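Local structure of aromatic-amino-acid transaminase TyrB (Burkholderia cenocepacia K56-2Valvano, 4WD2) at residues A[120-123]-A[124-128]; A[220-223]-A[224-227]; A[316-319]-A[320-324]. The protein probably catalyses the pyridoxal-phosphate-dependent transfer of amino groups between aromatic amino acids and 2-oxo acids. All coordinates share one frame; numbering follows the deposited sequence.

Interaction 1: residues A[120-123]-A[124-128]; sequences DFLK and RYFPD
Phe121 and Tyr125 bring their rings together in the last turn of helix 110-125, just before the backbone leaves helical geometry at Phe126. This C-terminal helix end lies at the subunit interface, where Ile13 of the second subunit packs on both side chains. Starting at Tyr125 CB, the side chain first passes Phe121 O, 3.8 Å away. CG stays beside that same oxygen, and CD2 does double duty, lying 3.5 Å from Phe121 O and 3.6 Å from Phe121 CE1. CE2 then rests near CE1 and CD1 of Phe121, and at the tip OH hydrogen-bonds to Asp14 of the second subunit. The ring planes meet obliquely, at 51°. What brings Tyr125 back over the preceding turn is its first torsion, with CG beside the backbone N (chi1 -72°).

The helix end is stitched by backbone bonds: Tyr125 N reaches Phe121 O, and Phe126 N makes a short 2.6 Å bond to Leu122 O, which also lies in the plane of the Phe126 ring, at its edge. One residue further along, the next i to i+4 pair, Leu122 CD2 and Phe126 CD2, meets at 3.9 Å, and both residues pack on Leu215 of strand 215-220, joining this helix to the central sheet. Lys123, bent at chi2, sends NZ to Gly149 O and also to Pro127 O at 3.2 Å, in the carbonyl plane and on a lone pair.

Interaction 2: residues A[220-223]-A[224-227]; sequences MAYQ and GFGA
Tyr222 and Phe225 stand at the two ends of a type II beta turn and touch near their roots: Tyr222 CB meets Phe225 CD2 at 3.9 Å, while the rings diverge, their planes steeply inclined to each other. CD2 lies at the edge of the tyrosine ring, near its plane, so the two aromatics do not stack. The phenylalanine ring in turn presents its edge to Tyr222 O, which lies in its plane 3.7 Å from CD2. That oxygen is also the acceptor that closes the turn, taking a nearly straight bond from Phe225 N (3.0 Å, 164° at the hydrogen). Gly224 occupies the third position with a positive phi of 116°, where a CB would press on Gln223 O.

With CG anti to its carbonyl carbon (chi1 -55°), Tyr222 carries OH away from the turn to a hydrogen bond with O3 of the pyridoxal phosphate bound to Lys254 as an internal aldimine. Gln223 extends elsewhere, NE2 giving hydrogen bonds to Leu229 O and Leu89 O. Asp232, the last residue of helix 229-232, holds the outgoing N-H groups of Gly224, Gly226 and Ala227 beside that helix. The turn leads out of strand 215-220, and Phe225 rests on Leu319, Met322 and Ile326 of helix 309-338.

Interaction 3: residues A[316-319]-A[320-324]; sequences EEEL and SAMCR
Glu318 and Leu319 meet Met322 one turn further along the long helix 309-338, and regular backbone bonding sets the frame. Each carbonyl from Glu316 to Leu319 accepts an N-H four residues on, in the order Ser320, Ala321, Met322 and Cys323; all four bonds are 2.9 to 3.0 Å, so the alpha-helical hydrogen bonding runs through the segment without a break.

On the buried side, Met322 packs first against the backbone. Its chi1 of -69° points the chain back along the preceding turn: CG comes 3.3 Å from Glu318 O, and SD 3.9 Å from Leu319 CA. The apolar contact proper is between Leu319 CD1 and Met322 CE, 4.3 Å apart. Outside the helix, Leu319 packs on Leu229 and Asn255, Met322 on Tyr44.

Among the polar side chains, Ser320 holds OG between its backbone N and carbonyl carbon (chi1 74°), 2.7 Å from Glu317 O, and receives a weak bond from Arg324 NH1 at 3.4 Å. One face of that guanidinium lies above Ser320 O and Ala321 CA, both offset toward its rim. Two acids look elsewhere: Glu316 OE2 forms a salt bridge with Arg312 NE, and Glu318 OE1 accepts the N-H of Gly55 at the start of helix 55-65.

The helix is therefore amphipathic here. Leucine and methionine join it to the interior near the cofactor-bearing loop, Glu317, Ala321 and Arg324 face solvent, and Glu316 and Glu318 serve as polar links, to Arg312 and to Gly55.

In the fold
Interactions 2 and 3 form one packed unit, their centres about 11 Å apart. Phe225 CZ comes 3.4 Å from Met322 CE, and Gly224 O lies 3.4 Å from Cys323 CB, so the turn leaving strand 215-220 lies against the long helix. Interaction 2 also reaches the cofactor through Tyr222, and in interaction 3 Leu319 touches Asn255, next to the modified Lys254. Interaction 1 sits apart, its centre about 28 Å from that of interaction 2 and about 38 Å from that of interaction 3, across the chain's centre. Strand 215-220 nevertheless links the first two: the helix end and following loop of 120-128 pack on its beginning, and the 220-227 turn grows from its end.

Interaction 1: residues A[120-123]-A[124-128]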
loop_
_atom_site.group_PDB
_atom_site.type_symbol
_atom_site.label_atom_id
_atom_site.label_comp_id
_atom_site.label_asym_id
_atom_site.label_seq_id
_atom_site.Cartn_x
_atom_site.Cartn_y
_atom_site.Cartn_z
ATOM N N ASP A 120 8.866 -9.125 -4.688
ATOM C CA ASP A 120 9.283 -8.324 -5.840
ATOM C C ASP A 120 10.813 -8.142 -5.877
ATOM O O ASP A 120 11.429 -8.195 -6.942
ATOM C CB ASP A 120 8.579 -6.957 -5.830
ATOM C CG ASP A 120 7.121 -7.030 -6.310
ATOM O OD1 ASP A 120 6.696 -8.091 -6.815
ATOM O OD2 ASP A 120 6.405 -6.012 -6.201
ATOM N N PHE A 121 11.411 -7.906 -4.714
ATOM C CA PHE A 121 12.869 -7.849 -4.576
ATOM C C PHE A 121 13.508 -9.188 -4.962
ATOM O O PHE A 121 14.471 -9.225 -5.723
ATOM C CB PHE A 121 13.252 -7.459 -3.131
ATOM C CG PHE A 121 14.695 -7.751 -2.762
ATOM C CD1 PHE A 121 15.727 -6.944 -3.222
ATOM C CD2 PHE A 121 15.010 -8.815 -1.932
ATOM C CE1 PHE A 121 17.049 -7.207 -2.878
ATOM C CE2 PHE A 121 16.329 -9.083 -1.584
ATOM C CZ PHE A 121 17.347 -8.276 -2.055
ATOM N N LEU A 122 12.966 -10.283 -4.440
ATOM C CA LEU A 122 13.503 -11.609 -4.722
ATOM C C LEU A 122 13.389 -12.004 -6.195
ATOM O O LEU A 122 14.303 -12.614 -6.743
ATOM C CB LEU A 122 12.810 -12.660 -3.856
ATOM C CG LEU A 122 13.143 -12.688 -2.362
ATOM C CD1 LEU A 122 12.267 -13.699 -1.649
ATOM C CD2 LEU A 122 14.622 -13.000 -2.131
ATOM N N LYS A 123 12.276 -11.666 -6.834
ATOM C CA LYS A 123 12.080 -11.989 -8.254
ATOM C C LYS A 123 13.114 -11.291 -9.118
ATOM O O LYS A 123 13.593 -11.839 -10.113
ATOM C CB LYS A 123 10.670 -11.606 -8.710
ATOM C CG LYS A 123 10.382 -11.900 -10.177
ATOM C CD LYS A 123 10.537 -13.393 -10.473
ATOM C CE LYS A 123 10.375 -13.684 -11.960
ATOM N NZ LYS A 123 10.398 -15.152 -12.226
ATOM N N ARG A 124 13.468 -10.077 -8.715
ATOM C CA ARG A 124 14.377 -9.253 -9.487
ATOM C C ARG A 124 15.805 -9.771 -9.385
ATOM O O ARG A 124 16.556 -9.721 -10.363
ATOM C CB ARG A 124 14.292 -7.796 -9.020
ATOM C CG ARG A 124 15.160 -6.861 -9.812
ATOM C CD ARG A 124 14.582 -5.460 -9.872
ATOM N NE ARG A 124 15.520 -4.570 -10.541
ATOM C CZ ARG A 124 16.414 -3.831 -9.901
ATOM N NH1 ARG A 124 16.460 -3.858 -8.577
ATOM N NH2 ARG A 124 17.244 -3.052 -10.576
ATOM N N TYR A 125 16.164 -10.300 -8.217
ATOM C CA TYR A 125 17.538 -10.733 -7.981
ATOM C C TYR A 125 17.718 -12.242 -7.939
ATOM O O TYR A 125 18.837 -12.733 -8.037
ATOM C CB TYR A 125 18.067 -10.093 -6.698
ATOM C CG TYR A 125 18.331 -8.621 -6.907
ATOM C CD1 TYR A 125 19.410 -8.198 -7.675
ATOM C CD2 TYR A 125 17.481 -7.655 -6.380
ATOM C CE1 TYR A 125 19.654 -6.860 -7.893
ATOM C CE2 TYR A 125 17.717 -6.305 -6.595
ATOM C CZ TYR A 125 18.806 -5.915 -7.352
ATOM O OH TYR A 125 19.045 -4.576 -7.575
ATOM N N PHE A 126 16.620 -12.977 -7.820
ATOM C CA PHE A 126 16.669 -14.436 -7.886
ATOM C C PHE A 126 15.567 -14.993 -8.798
ATOM O O PHE A 126 14.733 -15.785 -8.358
ATOM C CB PHE A 126 16.548 -15.028 -6.477
ATOM C CG PHE A 126 17.610 -14.542 -5.520
ATOM C CD1 PHE A 126 18.793 -15.246 -5.367
ATOM C CD2 PHE A 126 17.430 -13.371 -4.791
ATOM C CE1 PHE A 126 19.781 -14.799 -4.491
ATOM C CE2 PHE A 126 18.407 -12.916 -3.918
ATOM C CZ PHE A 126 19.581 -13.632 -3.760
ATOM N N PRO A 127 15.577 -14.597 -10.083
ATOM C CA PRO A 127 14.455 -14.864 -10.996
ATOM C C PRO A 127 14.205 -16.344 -11.280
ATOM O O PRO A 127 13.083 -16.718 -11.634
ATOM C CB PRO A 127 14.873 -14.138 -12.279
ATOM C CG PRO A 127 16.368 -14.137 -12.231
ATOM C CD PRO A 127 16.706 -13.952 -10.780
ATOM N N ASP A 128 15.233 -17.172 -11.126
ATOM C CA ASP A 128 15.112 -18.590 -11.444
ATOM C C ASP A 128 14.785 -19.447 -10.220
ATOM O O ASP A 128 14.519 -20.642 -10.346
ATOM C CB ASP A 128 16.395 -19.078 -12.118
ATOM C CG ASP A 128 16.599 -18.447 -13.492
ATOM O OD1 ASP A 128 15.591 -18.185 -14.177
ATOM O OD2 ASP A 128 17.758 -18.204 -13.889
#

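Interaction 2: residues A[220-223]-A[224-227]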
loop_
_atom_site.group_PDB
_atom_site.type_symbol
_atom_site.label_atom_id
_atom_site.label_comp_id
_atom_site.label_asym_id
_atom_site.label_seq_id
_atom_site.Cartn_x
_atom_site.Cartn_y
_atom_site.Cartn_z
ATOM N N MET A 220 5.754 -14.106 10.133
ATOM C CA MET A 220 5.384 -14.043 11.540
ATOM C C MET A 220 4.224 -13.079 11.725
ATOM O O MET A 220 4.424 -11.902 12.008
ATOM C CB MET A 220 6.580 -13.617 12.404
ATOM C CG MET A 220 6.311 -13.713 13.906
ATOM S SD MET A 220 7.786 -13.457 14.892
ATOM C CE MET A 220 8.330 -11.880 14.236
ATOM N N ALA A 221 3.009 -13.586 11.557
ATOM C CA ALA A 221 1.830 -12.741 11.562
ATOM C C ALA A 221 1.182 -12.653 12.943
ATOM O O ALA A 221 0.325 -11.792 13.178
ATOM C CB ALA A 221 0.823 -13.246 10.528
ATOM N N TYR A 222 1.612 -13.524 13.856
ATOM C CA TYR A 222 0.982 -13.624 15.173
ATOM C C TYR A 222 1.949 -13.575 16.341
ATOM O O TYR A 222 1.744 -14.294 17.317
ATOM C CB TYR A 222 0.166 -14.925 15.272
ATOM C CG TYR A 222 -0.838 -15.055 14.169
ATOM C CD1 TYR A 222 -2.081 -14.450 14.269
ATOM C CD2 TYR A 222 -0.527 -15.740 13.003
ATOM C CE1 TYR A 222 -2.993 -14.537 13.250
ATOM C CE2 TYR A 222 -1.436 -15.832 11.975
ATOM C CZ TYR A 222 -2.667 -15.230 12.108
ATOM O OH TYR A 222 -3.580 -15.317 11.092
ATOM N N GLN A 223 2.995 -12.753 16.260
ATOM C CA GLN A 223 3.933 -12.653 17.379
ATOM C C GLN A 223 3.188 -12.224 18.637
ATOM O O GLN A 223 2.606 -11.145 18.686
ATOM C CB GLN A 223 5.074 -11.670 17.082
ATOM C CG GLN A 223 6.211 -11.728 18.120
ATOM C CD GLN A 223 7.277 -10.666 17.915
ATOM O OE1 GLN A 223 7.111 -9.740 17.116
ATOM N NE2 GLN A 223 8.379 -10.793 18.651
ATOM N N GLY A 224 3.180 -13.092 19.636
ATOM C CA GLY A 224 2.522 -12.800 20.894
ATOM C C GLY A 224 1.359 -13.718 21.197
ATOM O O GLY A 224 0.899 -13.772 22.335
ATOM N N PHE A 225 0.893 -14.452 20.188
ATOM C CA PHE A 225 -0.277 -15.321 20.344
ATOM C C PHE A 225 0.019 -16.797 20.605
ATOM O O PHE A 225 -0.906 -17.585 20.778
ATOM C CB PHE A 225 -1.164 -15.235 19.104
ATOM C CG PHE A 225 -1.967 -13.975 19.021
ATOM C CD1 PHE A 225 -3.113 -13.818 19.784
ATOM C CD2 PHE A 225 -1.584 -12.958 18.178
ATOM C CE1 PHE A 225 -3.854 -12.666 19.704
ATOM C CE2 PHE A 225 -2.322 -11.802 18.089
ATOM C CZ PHE A 225 -3.457 -11.653 18.848
ATOM N N GLY A 226 1.287 -17.185 20.616
ATOM C CA GLY A 226 1.634 -18.577 20.852
ATOM C C GLY A 226 2.161 -18.795 22.258
ATOM O O GLY A 226 1.506 -19.437 23.085
ATOM N N ALA A 227 3.348 -18.258 22.520
ATOM C CA ALA A 227 3.993 -18.388 23.821
ATOM C C ALA A 227 4.645 -17.079 24.265
ATOM O O ALA A 227 5.613 -17.081 25.027
ATOM C CB ALA A 227 5.026 -19.504 23.783
#

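Interaction 3: residues A[316-319]-A[320-324]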
loop_
_atom_site.group_PDB
_atom_site.type_symbol
_atom_site.label_atom_id
_atom_site.label_comp_id
_atom_site.label_asym_id
_atom_site.label_seq_id
_atom_site.Cartn_x
_atom_site.Cartn_y
_atom_site.Cartn_z
ATOM N N GLU A 316 1.882 -5.066 25.954
ATOM C CA GLU A 316 2.352 -6.436 26.158
ATOM C C GLU A 316 1.453 -7.189 27.133
ATOM O O GLU A 316 1.204 -8.386 26.969
ATOM C CB GLU A 316 3.799 -6.452 26.664
ATOM C CG GLU A 316 4.829 -5.969 25.647
ATOM C CD GLU A 316 6.264 -6.274 26.059
ATOM O OE1 GLU A 316 6.473 -7.168 26.910
ATOM O OE2 GLU A 316 7.186 -5.621 25.523
ATOM N N GLU A 317 0.970 -6.483 28.148
ATOM C CA GLU A 317 0.088 -7.092 29.134
ATOM C C GLU A 317 -1.240 -7.531 28.517
ATOM O O GLU A 317 -1.688 -8.648 28.758
ATOM C CB GLU A 317 -0.157 -6.133 30.302
ATOM C CG GLU A 317 1.015 -6.060 31.274
ATOM C CD GLU A 317 0.775 -5.111 32.443
ATOM O OE1 GLU A 317 -0.260 -4.402 32.455
ATOM O OE2 GLU A 317 1.630 -5.074 33.355
ATOM N N GLU A 318 -1.870 -6.664 27.726
ATOM C CA GLU A 318 -3.159 -7.010 27.122
ATOM C C GLU A 318 -2.990 -8.131 26.101
ATOM O O GLU A 318 -3.821 -9.031 26.015
ATOM C CB GLU A 318 -3.814 -5.791 26.464
ATOM C CG GLU A 318 -5.188 -6.090 25.838
ATOM C CD GLU A 318 -5.979 -4.831 25.484
ATOM O OE1 GLU A 318 -5.427 -3.717 25.600
ATOM O OE2 GLU A 318 -7.162 -4.957 25.092
ATOM N N LEU A 319 -1.903 -8.079 25.337
ATOM C CA LEU A 319 -1.618 -9.116 24.351
ATOM C C LEU A 319 -1.386 -10.474 25.018
ATOM O O LEU A 319 -1.808 -11.512 24.496
ATOM C CB LEU A 319 -0.406 -8.726 23.500
ATOM C CG LEU A 319 0.058 -9.763 22.472
ATOM C CD1 LEU A 319 -0.999 -10.006 21.382
ATOM C CD2 LEU A 319 1.388 -9.347 21.874
ATOM N N SER A 320 -0.724 -10.472 26.173
ATOM C CA SER A 320 -0.499 -11.719 26.902
ATOM C C SER A 320 -1.813 -12.255 27.468
ATOM O O SER A 320 -2.026 -13.463 27.517
ATOM C CB SER A 320 0.524 -11.526 28.025
ATOM O OG SER A 320 -0.032 -10.814 29.116
ATOM N N ALA A 321 -2.702 -11.356 27.882
ATOM C CA ALA A 321 -4.035 -11.757 28.327
ATOM C C ALA A 321 -4.848 -12.337 27.166
ATOM O O ALA A 321 -5.621 -13.272 27.353
ATOM C CB ALA A 321 -4.761 -10.585 28.951
ATOM N N MET A 322 -4.674 -11.777 25.972
ATOM C CA MET A 322 -5.287 -12.331 24.761
ATOM C C MET A 322 -4.749 -13.728 24.481
ATOM O O MET A 322 -5.509 -14.652 24.190
ATOM C CB MET A 322 -5.034 -11.424 23.552
ATOM C CG MET A 322 -5.776 -10.105 23.606
ATOM S SD MET A 322 -5.066 -8.860 22.518
ATOM C CE MET A 322 -5.224 -9.629 20.926
ATOM N N CYS A 323 -3.433 -13.864 24.569
ATOM C CA CYS A 323 -2.775 -15.151 24.403
ATOM C C CYS A 323 -3.335 -16.189 25.380
ATOM O O CYS A 323 -3.632 -17.315 24.991
ATOM C CB CYS A 323 -1.262 -14.993 24.594
ATOM S SG CYS A 323 -0.275 -16.435 24.145
ATOM N N ARG A 324 -3.491 -15.802 26.644
ATOM C CA ARG A 324 -3.995 -16.724 27.659
ATOM C C ARG A 324 -5.479 -17.050 27.476
ATOM O O ARG A 324 -5.906 -18.155 27.790
ATOM C CB ARG A 324 -3.750 -16.161 29.066
ATOM C CG ARG A 324 -2.295 -16.241 29.522
ATOM C CD ARG A 324 -2.154 -15.960 31.014
ATOM N NE ARG A 324 -2.700 -14.658 31.383
ATOM C CZ ARG A 324 -2.010 -13.521 31.342
ATOM N NH1 ARG A 324 -0.741 -13.531 30.947
ATOM N NH2 ARG A 324 -2.584 -12.378 31.692
#